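Local structure of thioredoxin reductase (Streptococcus pyogenes, 5UWY) at residues D137-V149 against D227-M239. The protein probably catalyses the NADPH-dependent reduction of thioredoxin, passing electrons through its bound FAD to a redox-active cysteine pair. Residues are numbered along the deposited sequence; the frame is centred on the assembly and turned at random.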
ATOM      1  N   ASP A 137       8.941  15.829  -0.911  1.00 41.81           N
ATOM      2  CA  ASP A 137       8.852  17.164  -0.333  1.00 42.31           C
ATOM      3  C   ASP A 137       8.702  18.265  -1.377  1.00 42.83           C
ATOM      4  O   ASP A 137       8.753  19.448  -1.024  1.00 43.37           O
ATOM      5  CB  ASP A 137      10.079  17.440   0.541  1.00 46.45           C
ATOM      6  CG  ASP A 137      10.535  16.214   1.311  1.00 61.98           C
ATOM      7  OD1 ASP A 137       9.692  15.588   1.987  1.00 65.65           O
ATOM      8  OD2 ASP A 137      11.737  15.877   1.241  1.00 64.39           O
ATOM      9  N   GLY A 138       8.507  17.912  -2.649  1.00 42.76           N
ATOM     10  CA  GLY A 138       8.398  18.929  -3.684  1.00 43.36           C
ATOM     11  C   GLY A 138       7.229  19.876  -3.486  1.00 43.73           C
ATOM     12  O   GLY A 138       7.319  21.058  -3.828  1.00 44.41           O
ATOM     13  N   ALA A 139       6.128  19.381  -2.927  1.00 45.79           N
ATOM     14  CA  ALA A 139       4.939  20.190  -2.690  1.00 43.77           C
ATOM     15  C   ALA A 139       5.090  21.159  -1.520  1.00 55.22           C
ATOM     16  O   ALA A 139       4.173  21.950  -1.271  1.00 44.58           O
ATOM     17  CB  ALA A 139       3.731  19.281  -2.451  1.00 43.38           C
ATOM     18  N   PHE A 140       6.209  21.115  -0.792  1.00 57.51           N
ATOM     19  CA  PHE A 140       6.442  22.048   0.304  1.00 44.53           C
ATOM     20  C   PHE A 140       7.050  23.358  -0.170  1.00 57.41           C
ATOM     21  O   PHE A 140       6.902  24.379   0.511  1.00 65.46           O
ATOM     22  CB  PHE A 140       7.372  21.428   1.350  1.00 44.21           C
ATOM     23  CG  PHE A 140       6.755  20.309   2.129  1.00 43.64           C
ATOM     24  CD1 PHE A 140       5.460  20.407   2.606  1.00 43.73           C
ATOM     25  CD2 PHE A 140       7.474  19.155   2.391  1.00 50.82           C
ATOM     26  CE1 PHE A 140       4.894  19.376   3.329  1.00 46.73           C
ATOM     27  CE2 PHE A 140       6.915  18.117   3.111  1.00 42.73           C
ATOM     28  CZ  PHE A 140       5.623  18.228   3.582  1.00 46.30           C
ATOM     29  N   PHE A 141       7.720  23.350  -1.315  1.00 52.08           N
ATOM     30  CA  PHE A 141       8.508  24.488  -1.790  1.00 56.68           C
ATOM     31  C   PHE A 141       7.800  25.204  -2.935  1.00 56.75           C
ATOM     32  O   PHE A 141       8.387  25.498  -3.974  1.00 56.63           O
ATOM     33  CB  PHE A 141       9.906  24.028  -2.208  1.00 54.61           C
ATOM     34  CG  PHE A 141      10.687  23.330  -1.113  1.00 64.04           C
ATOM     35  CD1 PHE A 141      10.254  22.132  -0.567  1.00 72.58           C
ATOM     36  CD2 PHE A 141      11.856  23.890  -0.624  1.00 73.39           C
ATOM     37  CE1 PHE A 141      10.966  21.503   0.433  1.00 78.24           C
ATOM     38  CE2 PHE A 141      12.576  23.262   0.379  1.00 80.19           C
ATOM     39  CZ  PHE A 141      12.129  22.067   0.907  1.00 80.14           C
ATOM     40  N   ARG A 142       6.514  25.480  -2.743  1.00 55.42           N
ATOM     41  CA  ARG A 142       5.715  26.128  -3.775  1.00 56.71           C
ATOM     42  C   ARG A 142       6.161  27.571  -3.977  1.00 62.80           C
ATOM     43  O   ARG A 142       6.311  28.328  -3.012  1.00 48.99           O
ATOM     44  CB  ARG A 142       4.235  26.079  -3.395  1.00 52.26           C
ATOM     45  CG  ARG A 142       3.304  26.709  -4.416  1.00 56.53           C
ATOM     46  CD  ARG A 142       1.869  26.235  -4.226  1.00 62.32           C
ATOM     47  NE  ARG A 142       1.667  24.882  -4.738  1.00 65.51           N
ATOM     48  N   ASP A 143       6.379  27.946  -5.241  1.00 77.15           N
ATOM     49  CA  ASP A 143       6.681  29.326  -5.632  1.00 81.02           C
ATOM     50  C   ASP A 143       7.992  29.818  -5.023  1.00 73.14           C
ATOM     51  O   ASP A 143       8.118  30.983  -4.640  1.00 69.89           O
ATOM     52  CB  ASP A 143       5.528  30.265  -5.270  1.00 85.39           C
ATOM     53  CG  ASP A 143       4.282  29.995  -6.085  1.00 96.24           C
ATOM     54  OD1 ASP A 143       4.414  29.681  -7.287  1.00 96.28           O
ATOM     55  OD2 ASP A 143       3.170  30.093  -5.524  1.00100.09           O
ATOM     56  N   GLN A 144       8.981  28.932  -4.944  1.00 74.44           N
ATOM     57  CA  GLN A 144      10.312  29.282  -4.470  1.00 65.44           C
ATOM     58  C   GLN A 144      11.332  28.888  -5.529  1.00 57.63           C
ATOM     59  O   GLN A 144      10.985  28.409  -6.611  1.00 62.84           O
ATOM     60  CB  GLN A 144      10.620  28.606  -3.128  1.00 58.81           C
ATOM     61  CG  GLN A 144       9.425  28.530  -2.197  1.00 56.75           C
ATOM     62  CD  GLN A 144       9.786  28.000  -0.829  1.00 60.72           C
ATOM     63  OE1 GLN A 144      10.911  27.556  -0.601  1.00 62.75           O
ATOM     64  NE2 GLN A 144       8.832  28.040   0.093  1.00 69.35           N
ATOM     65  N   ASP A 145      12.606  29.097  -5.222  1.00 53.45           N
ATOM     66  CA  ASP A 145      13.679  28.731  -6.132  1.00 62.24           C
ATOM     67  C   ASP A 145      14.392  27.490  -5.616  1.00 64.86           C
ATOM     68  O   ASP A 145      14.724  27.390  -4.422  1.00 60.32           O
ATOM     69  CB  ASP A 145      14.655  29.890  -6.338  1.00 79.23           C
ATOM     70  CG  ASP A 145      13.957  31.152  -6.817  1.00 90.56           C
ATOM     71  OD1 ASP A 145      14.282  31.622  -7.930  1.00 93.52           O
ATOM     72  OD2 ASP A 145      13.083  31.671  -6.092  1.00 94.39           O
ATOM     73  N   LEU A 146      14.609  26.548  -6.528  1.00 65.64           N
ATOM     74  CA  LEU A 146      15.098  25.222  -6.209  1.00 49.37           C
ATOM     75  C   LEU A 146      16.308  24.911  -7.077  1.00 49.86           C
ATOM     76  O   LEU A 146      16.385  25.320  -8.240  1.00 50.61           O
ATOM     77  CB  LEU A 146      14.007  24.166  -6.429  1.00 48.26           C
ATOM     78  CG  LEU A 146      12.709  24.344  -5.633  1.00 47.79           C
ATOM     79  CD1 LEU A 146      11.841  23.105  -5.732  1.00 46.82           C
ATOM     80  CD2 LEU A 146      12.998  24.666  -4.180  1.00 49.25           C
ATOM     81  N   LEU A 147      17.254  24.187  -6.490  1.00 54.17           N
ATOM     82  CA  LEU A 147      18.464  23.743  -7.166  1.00 60.08           C
ATOM     83  C   LEU A 147      18.427  22.225  -7.267  1.00 58.82           C
ATOM     84  O   LEU A 147      18.168  21.547  -6.272  1.00 55.56           O
ATOM     85  CB  LEU A 147      19.712  24.199  -6.402  1.00 52.53           C
ATOM     86  CG  LEU A 147      21.066  23.827  -7.004  1.00 51.90           C
ATOM     87  CD1 LEU A 147      21.345  24.697  -8.212  1.00 52.56           C
ATOM     88  CD2 LEU A 147      22.175  23.959  -5.972  1.00 52.01           C
ATOM     89  N   VAL A 148      18.669  21.695  -8.462  1.00 48.98           N
ATOM     90  CA  VAL A 148      18.684  20.256  -8.701  1.00 48.09           C
ATOM     91  C   VAL A 148      20.106  19.854  -9.061  1.00 48.63           C
ATOM     92  O   VAL A 148      20.721  20.460  -9.946  1.00 49.69           O
ATOM     93  CB  VAL A 148      17.695  19.856  -9.810  1.00 50.14           C
ATOM     94  CG1 VAL A 148      18.135  18.563 -10.489  1.00 47.43           C
ATOM     95  CG2 VAL A 148      16.293  19.710  -9.241  1.00 55.98           C
ATOM     96  N   VAL A 149      20.636  18.842  -8.381  1.00 49.03           N
ATOM     97  CA  VAL A 149      22.006  18.399  -8.624  1.00 48.53           C
ATOM     98  C   VAL A 149      21.984  17.124  -9.457  1.00 53.92           C
ATOM     99  O   VAL A 149      21.318  16.145  -9.094  1.00 61.23           O
ATOM    100  CB  VAL A 149      22.770  18.183  -7.310  1.00 48.38           C
ATOM    101  CG1 VAL A 149      24.226  17.882  -7.604  1.00 56.69           C
ATOM    102  CG2 VAL A 149      22.637  19.402  -6.413  1.00 48.81           C
ATOM    103  N   ASP A 227      28.026  32.441  -4.942  1.00 72.80           N
ATOM    104  CA  ASP A 227      26.883  32.099  -4.096  1.00 70.80           C
ATOM    105  C   ASP A 227      25.595  32.389  -4.861  1.00 71.27           C
ATOM    106  O   ASP A 227      25.502  33.373  -5.598  1.00 72.09           O
ATOM    107  CB  ASP A 227      26.957  32.904  -2.783  1.00 75.38           C
ATOM    108  CG  ASP A 227      25.682  32.822  -1.917  1.00 84.31           C
ATOM    109  OD1 ASP A 227      24.619  32.342  -2.363  1.00 88.77           O
ATOM    110  OD2 ASP A 227      25.753  33.256  -0.754  1.00 85.26           O
ATOM    111  N   HIS A 228      24.612  31.507  -4.710  1.00 72.87           N
ATOM    112  CA  HIS A 228      23.297  31.683  -5.308  1.00 70.13           C
ATOM    113  C   HIS A 228      22.230  31.423  -4.249  1.00 63.76           C
ATOM    114  O   HIS A 228      22.426  30.623  -3.331  1.00 63.06           O
ATOM    115  CB  HIS A 228      23.088  30.757  -6.521  1.00 64.32           C
ATOM    116  CG  HIS A 228      24.216  30.769  -7.507  1.00 65.35           C
ATOM    117  ND1 HIS A 228      25.501  30.387  -7.183  1.00 74.87           N
ATOM    118  CD2 HIS A 228      24.255  31.151  -8.804  1.00 70.40           C
ATOM    119  CE1 HIS A 228      26.276  30.509  -8.246  1.00 74.64           C
ATOM    120  NE2 HIS A 228      25.545  30.978  -9.242  1.00 75.54           N
ATOM    121  N   ALA A 229      21.110  32.135  -4.359  1.00 63.63           N
ATOM    122  CA  ALA A 229      20.030  32.062  -3.378  1.00 68.86           C
ATOM    123  C   ALA A 229      19.008  31.016  -3.811  1.00 66.82           C
ATOM    124  O   ALA A 229      18.410  31.130  -4.890  1.00 61.31           O
ATOM    125  CB  ALA A 229      19.359  33.425  -3.201  1.00 63.31           C
ATOM    126  N   PHE A 230      18.793  30.010  -2.966  1.00 64.41           N
ATOM    127  CA  PHE A 230      17.851  28.939  -3.261  1.00 65.33           C
ATOM    128  C   PHE A 230      17.053  28.587  -2.018  1.00 61.99           C
ATOM    129  O   PHE A 230      17.620  28.409  -0.936  1.00 65.65           O
ATOM    130  CB  PHE A 230      18.570  27.692  -3.781  1.00 58.56           C
ATOM    131  CG  PHE A 230      19.165  27.868  -5.142  1.00 59.33           C
ATOM    132  CD1 PHE A 230      18.351  28.066  -6.244  1.00 63.62           C
ATOM    133  CD2 PHE A 230      20.536  27.834  -5.322  1.00 60.15           C
ATOM    134  CE1 PHE A 230      18.894  28.232  -7.502  1.00 61.12           C
ATOM    135  CE2 PHE A 230      21.083  27.995  -6.577  1.00 60.89           C
ATOM    136  CZ  PHE A 230      20.263  28.196  -7.667  1.00 60.84           C
ATOM    137  N   GLY A 231      15.732  28.490  -2.185  1.00 59.72           N
ATOM    138  CA  GLY A 231      14.888  28.011  -1.108  1.00 56.31           C
ATOM    139  C   GLY A 231      15.035  26.524  -0.870  1.00 69.05           C
ATOM    140  O   GLY A 231      14.883  26.057   0.263  1.00 54.75           O
ATOM    141  N   GLY A 232      15.330  25.760  -1.921  1.00 69.61           N
ATOM    142  CA  GLY A 232      15.512  24.330  -1.744  1.00 55.64           C
ATOM    143  C   GLY A 232      16.610  23.766  -2.614  1.00 54.65           C
ATOM    144  O   GLY A 232      17.008  24.358  -3.622  1.00 55.42           O
ATOM    145  N   VAL A 233      17.106  22.605  -2.200  1.00 54.13           N
ATOM    146  CA  VAL A 233      18.011  21.810  -3.015  1.00 58.43           C
ATOM    147  C   VAL A 233      17.517  20.367  -3.013  1.00 53.39           C
ATOM    148  O   VAL A 233      17.105  19.839  -1.969  1.00 52.43           O
ATOM    149  CB  VAL A 233      19.478  21.933  -2.538  1.00 61.71           C
ATOM    150  CG1 VAL A 233      19.784  20.989  -1.401  1.00 54.40           C
ATOM    151  CG2 VAL A 233      20.451  21.722  -3.716  1.00 55.86           C
ATOM    152  N   PHE A 234      17.465  19.773  -4.204  1.00 64.96           N
ATOM    153  CA  PHE A 234      17.107  18.382  -4.418  1.00 52.06           C
ATOM    154  C   PHE A 234      18.239  17.698  -5.171  1.00 52.36           C
ATOM    155  O   PHE A 234      18.672  18.167  -6.233  1.00 53.04           O
ATOM    156  CB  PHE A 234      15.759  18.254  -5.161  1.00 51.54           C
ATOM    157  CG  PHE A 234      14.586  18.852  -4.418  1.00 51.23           C
ATOM    158  CD1 PHE A 234      14.432  20.223  -4.317  1.00 54.53           C
ATOM    159  CD2 PHE A 234      13.667  18.032  -3.774  1.00 50.30           C
ATOM    160  CE1 PHE A 234      13.363  20.774  -3.614  1.00 61.57           C
ATOM    161  CE2 PHE A 234      12.596  18.582  -3.066  1.00 50.05           C
ATOM    162  CZ  PHE A 234      12.443  19.951  -2.988  1.00 50.70           C
ATOM    163  N   ILE A 235      18.751  16.628  -4.574  1.00 51.92           N
ATOM    164  CA  ILE A 235      19.896  15.889  -5.073  1.00 52.18           C
ATOM    165  C   ILE A 235      19.458  14.463  -5.329  1.00 65.02           C
ATOM    166  O   ILE A 235      18.855  13.819  -4.462  1.00 70.97           O
ATOM    167  CB  ILE A 235      21.069  15.895  -4.081  1.00 56.33           C
ATOM    168  CG1 ILE A 235      21.331  17.304  -3.574  1.00 56.06           C
ATOM    169  CG2 ILE A 235      22.329  15.291  -4.732  1.00 64.32           C
ATOM    170  CD1 ILE A 235      21.942  17.338  -2.191  1.00 53.64           C
ATOM    171  N   TYR A 236      19.759  13.977  -6.519  1.00 67.52           N
ATOM    172  CA  TYR A 236      19.660  12.559  -6.818  1.00 76.15           C
ATOM    173  C   TYR A 236      20.958  12.100  -7.458  1.00 78.46           C
ATOM    174  O   TYR A 236      21.316  12.568  -8.542  1.00 75.75           O
ATOM    175  CB  TYR A 236      18.475  12.213  -7.714  1.00 87.72           C
ATOM    176  CG  TYR A 236      18.004  10.859  -7.251  1.00 91.77           C
ATOM    177  CD1 TYR A 236      17.994   9.748  -8.074  1.00 85.66           C
ATOM    178  CD2 TYR A 236      17.677  10.686  -5.935  1.00 89.77           C
ATOM    179  CE1 TYR A 236      17.584   8.478  -7.586  1.00 83.61           C
ATOM    180  CE2 TYR A 236      17.277   9.465  -5.442  1.00 85.65           C
ATOM    181  CZ  TYR A 236      17.233   8.384  -6.258  1.00 89.66           C
ATOM    182  OH  TYR A 236      16.810   7.198  -5.673  1.00 93.04           O
ATOM    183  N   VAL A 237      21.676  11.209  -6.775  1.00 75.95           N
ATOM    184  CA  VAL A 237      22.927  10.667  -7.276  1.00 71.66           C
ATOM    185  C   VAL A 237      22.893   9.158  -7.425  1.00 65.00           C
ATOM    186  O   VAL A 237      23.927   8.552  -7.685  1.00 70.73           O
ATOM    187  CB  VAL A 237      24.100  11.097  -6.371  1.00 68.12           C
ATOM    188  CG1 VAL A 237      24.528  12.511  -6.703  1.00 65.08           C
ATOM    189  CG2 VAL A 237      23.699  11.009  -4.914  1.00 66.16           C
ATOM    190  N   GLY A 238      21.727   8.537  -7.288  1.00 59.66           N
ATOM    191  CA  GLY A 238      21.599   7.103  -7.171  1.00 54.45           C
ATOM    192  C   GLY A 238      21.195   6.688  -5.765  1.00 52.23           C
ATOM    193  O   GLY A 238      21.162   7.489  -4.831  1.00 57.76           O
HETATM  194  N   MSE A 239      20.860   5.402  -5.645  1.00 48.16           N
HETATM  195  CA  MSE A 239      20.609   4.791  -4.328  1.00 50.57           C
HETATM  196  C   MSE A 239      21.169   3.377  -4.161  1.00 57.66           C
HETATM  197  O   MSE A 239      21.287   2.612  -5.119  1.00 60.92           O
HETATM  198  CB  MSE A 239      19.125   4.745  -3.980  1.00 52.69           C
HETATM  199  CG  MSE A 239      18.164   4.621  -5.128  1.00 69.29           C
HETATM  200 SE   MSE A 239      16.299   4.653  -4.536  0.61 76.36          SE
HETATM  201  CE  MSE A 239      16.415   5.940  -3.101  1.00 51.30           C
TER
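Phe234 turns its ring edge onto a face of Phe141, a T-shaped pair with planes at 73° and CZ of Phe234 3.9 Å from CD1 of Phe141, toward that ring's rim. The edge of Phe141 meets the carbonyl oxygen of Gly231, while Leu146 reaches the Phe234 ring with both methyls, CD2 at its edge and CD1 obliquely, 3.5 Å from CE1 of Phe234. On the face that bears Leu147 and Val233, the ring of Phe230, from the loop before strand 232-235, carries CB of Leu147 almost over its centre, a CH-pi contact 3.8 Å from the centroid. With CG anti to the backbone N (chi1 -179°), Leu147 sends CD1 over the far rim of that ring and lays CD2 alongside CG2 of Val233. Val149 and Ile235 continue this layer side by side.

Strands 145-149 and 232-235 run parallel between these layers. Gly232 N to Asp145 O, Leu147 N to Gly232 O, Phe234 N to Leu147 O and Val149 N to Phe234 O are their hydrogen bonds; that from Phe234 N to Leu147 O, 2.8 Å long, is nearly straight, with 170° at the hydrogen.

The pair belongs to a five-stranded parallel Rossmann-type sheet, probably of the NADPH-binding domain: 145-149 is central, flanked by 168-172, and 232-235 lies between it and 130-131. Helix 153-162 covers the Val148 and Phe234 face through Ala155 and Leu162; Thr170 and Val172 pack against Leu147 on the opposite one.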